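Local coordinates for protein phosphoglycolate phosphatase (PDB 1L6R) that catalyses the magnesium-dependent dephosphorylation of 2-phosphoglycolate to glycolate and, less efficiently, releases phosphate from inorganic pyrophosphate, at residues K26-I31 / E215-F221. The protein carries 1 engineered substitution. Numbering follows the deposited sequence.
Sequences KAIESI and EEIGQIF
Ser30 sets its side chain against the backbone of Gly218, with OG 3.3 Å from Gly218 CA, where the helices 25-36 and 215-223 come together. With OG anti to the carbonyl carbon and beside the backbone N (chi1 -64°), the hydroxyl turns back to its own helix, donating to Lys26 O at 3.0 Å from above the carbonyl plane; Ser30 N reaches the same oxygen from the other face. A water then links the helices, donating to Ser30 OG and accepting from Gly218 N. Having no side chain, Gly218 lets the two backbones come close, with Ser30 CA and Gly218 CA 5.1 Å apart. Next to Gly218, Ile217 spreads its two branches: CG1 packs on Ala27 CB (3.9 Å), CG2 on Ser30 CB (3.8 Å). Further along, Phe221 brings a ring edge, CD2 and CE2, to the Ser30 carbonyl and Ile31 CA. At the solvent side, the extended chains of Lys26 and Glu215 end in a salt bridge, NZ to OE1 at 2.9 Å, with the amine above the carboxylate plane. A glutamine in place of Glu215 would probably leave the Lys26 ammonium without the carboxylate it meets here. Behind the contact, Ile217 and Phe221 both rest on Ile175 of strand 172-175. The two helical segments run in the same general direction, their axes inclined by 29° and 7.8 Å apart at closest, as neighbouring helices covering one face of the central, mainly parallel sheet in the Rossmann-like core of HAD phosphatases.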
# COMPACT_ATOMS: atom_id res chain seq x y z
N LYS A 26 -12.02 9.63 -27.49
CA LYS A 26 -13.15 9.99 -26.63
C LYS A 26 -12.63 10.26 -25.21
O LYS A 26 -13.09 11.18 -24.54
CB LYS A 26 -14.19 8.87 -26.61
CG LYS A 26 -14.98 8.74 -27.90
CD LYS A 26 -16.02 7.65 -27.79
CE LYS A 26 -16.78 7.46 -29.10
NZ LYS A 26 -17.74 6.33 -28.99
N ALA A 27 -11.67 9.46 -24.76
CA ALA A 27 -11.11 9.68 -23.42
C ALA A 27 -10.37 11.02 -23.38
O ALA A 27 -10.44 11.75 -22.38
CB ALA A 27 -10.17 8.54 -23.04
N ILE A 28 -9.66 11.35 -24.45
CA ILE A 28 -8.95 12.62 -24.53
C ILE A 28 -9.93 13.78 -24.40
O ILE A 28 -9.71 14.71 -23.63
CB ILE A 28 -8.19 12.76 -25.87
CG1 ILE A 28 -7.02 11.77 -25.93
CG2 ILE A 28 -7.66 14.19 -26.01
CD1 ILE A 28 -6.35 11.70 -27.30
N GLU A 29 -11.03 13.74 -25.16
CA GLU A 29 -11.99 14.84 -25.07
C GLU A 29 -12.67 14.89 -23.71
O GLU A 29 -12.97 15.98 -23.22
CB GLU A 29 -13.04 14.74 -26.19
CG GLU A 29 -12.46 14.89 -27.62
CD GLU A 29 -11.77 16.24 -27.89
OE1 GLU A 29 -11.85 17.17 -27.06
OE2 GLU A 29 -11.15 16.37 -28.98
N SER A 30 -12.90 13.73 -23.08
CA SER A 30 -13.52 13.72 -21.75
C SER A 30 -12.57 14.40 -20.76
O SER A 30 -12.99 15.18 -19.91
CB SER A 30 -13.80 12.29 -21.30
OG SER A 30 -14.76 11.67 -22.13
N ILE A 31 -11.29 14.09 -20.88
CA ILE A 31 -10.31 14.69 -19.99
C ILE A 31 -10.27 16.21 -20.19
O ILE A 31 -10.30 16.96 -19.22
CB ILE A 31 -8.91 14.08 -20.23
CG1 ILE A 31 -8.85 12.67 -19.63
CG2 ILE A 31 -7.82 14.97 -19.62
CD1 ILE A 31 -7.63 11.88 -20.05
N GLU A 215 -13.77 4.54 -23.13
CA GLU A 215 -15.13 5.07 -23.06
C GLU A 215 -15.65 5.16 -21.64
O GLU A 215 -16.69 5.79 -21.40
CB GLU A 215 -16.06 4.24 -23.95
CG GLU A 215 -15.71 4.40 -25.42
CD GLU A 215 -16.80 3.97 -26.37
OE1 GLU A 215 -16.57 4.06 -27.60
OE2 GLU A 215 -17.89 3.56 -25.90
N GLU A 216 -14.94 4.57 -20.68
CA GLU A 216 -15.38 4.66 -19.30
C GLU A 216 -15.06 6.03 -18.71
O GLU A 216 -15.70 6.47 -17.77
CB GLU A 216 -14.71 3.58 -18.42
CG GLU A 216 -13.21 3.77 -18.15
CD GLU A 216 -12.35 3.03 -19.15
OE1 GLU A 216 -12.68 3.03 -20.35
OE2 GLU A 216 -11.31 2.46 -18.72
N ILE A 217 -14.08 6.72 -19.29
CA ILE A 217 -13.69 8.02 -18.74
C ILE A 217 -14.84 9.02 -18.73
O ILE A 217 -15.13 9.63 -17.69
CB ILE A 217 -12.47 8.59 -19.51
CG1 ILE A 217 -11.31 7.58 -19.46
CG2 ILE A 217 -12.06 9.92 -18.91
CD1 ILE A 217 -10.87 7.17 -18.06
N GLY A 218 -15.51 9.16 -19.87
CA GLY A 218 -16.62 10.08 -19.96
C GLY A 218 -17.76 9.71 -19.02
O GLY A 218 -18.31 10.58 -18.34
N GLN A 219 -18.12 8.43 -18.97
CA GLN A 219 -19.21 8.04 -18.08
C GLN A 219 -18.86 8.23 -16.61
O GLN A 219 -19.70 8.63 -15.81
CB GLN A 219 -19.63 6.59 -18.32
CG GLN A 219 -20.91 6.25 -17.55
CD GLN A 219 -21.29 4.79 -17.63
OE1 GLN A 219 -20.46 3.92 -17.44
NE2 GLN A 219 -22.57 4.52 -17.89
N ILE A 220 -17.61 7.94 -16.26
CA ILE A 220 -17.15 8.11 -14.88
C ILE A 220 -17.21 9.58 -14.50
O ILE A 220 -17.73 9.93 -13.44
CB ILE A 220 -15.70 7.58 -14.71
CG1 ILE A 220 -15.70 6.05 -14.78
CG2 ILE A 220 -15.10 8.07 -13.41
CD1 ILE A 220 -14.30 5.46 -14.92
N PHE A 221 -16.67 10.45 -15.35
CA PHE A 221 -16.68 11.88 -15.06
C PHE A 221 -18.11 12.41 -14.93
O PHE A 221 -18.41 13.19 -14.02
CB PHE A 221 -15.93 12.66 -16.15
CG PHE A 221 -14.42 12.52 -16.09
CD1 PHE A 221 -13.78 11.97 -14.98
CD2 PHE A 221 -13.63 12.98 -17.15
CE1 PHE A 221 -12.38 11.88 -14.91
CE2 PHE A 221 -12.23 12.90 -17.09
CZ PHE A 221 -11.60 12.35 -15.98
O HOH W 1 -14.51 8.76 -22.51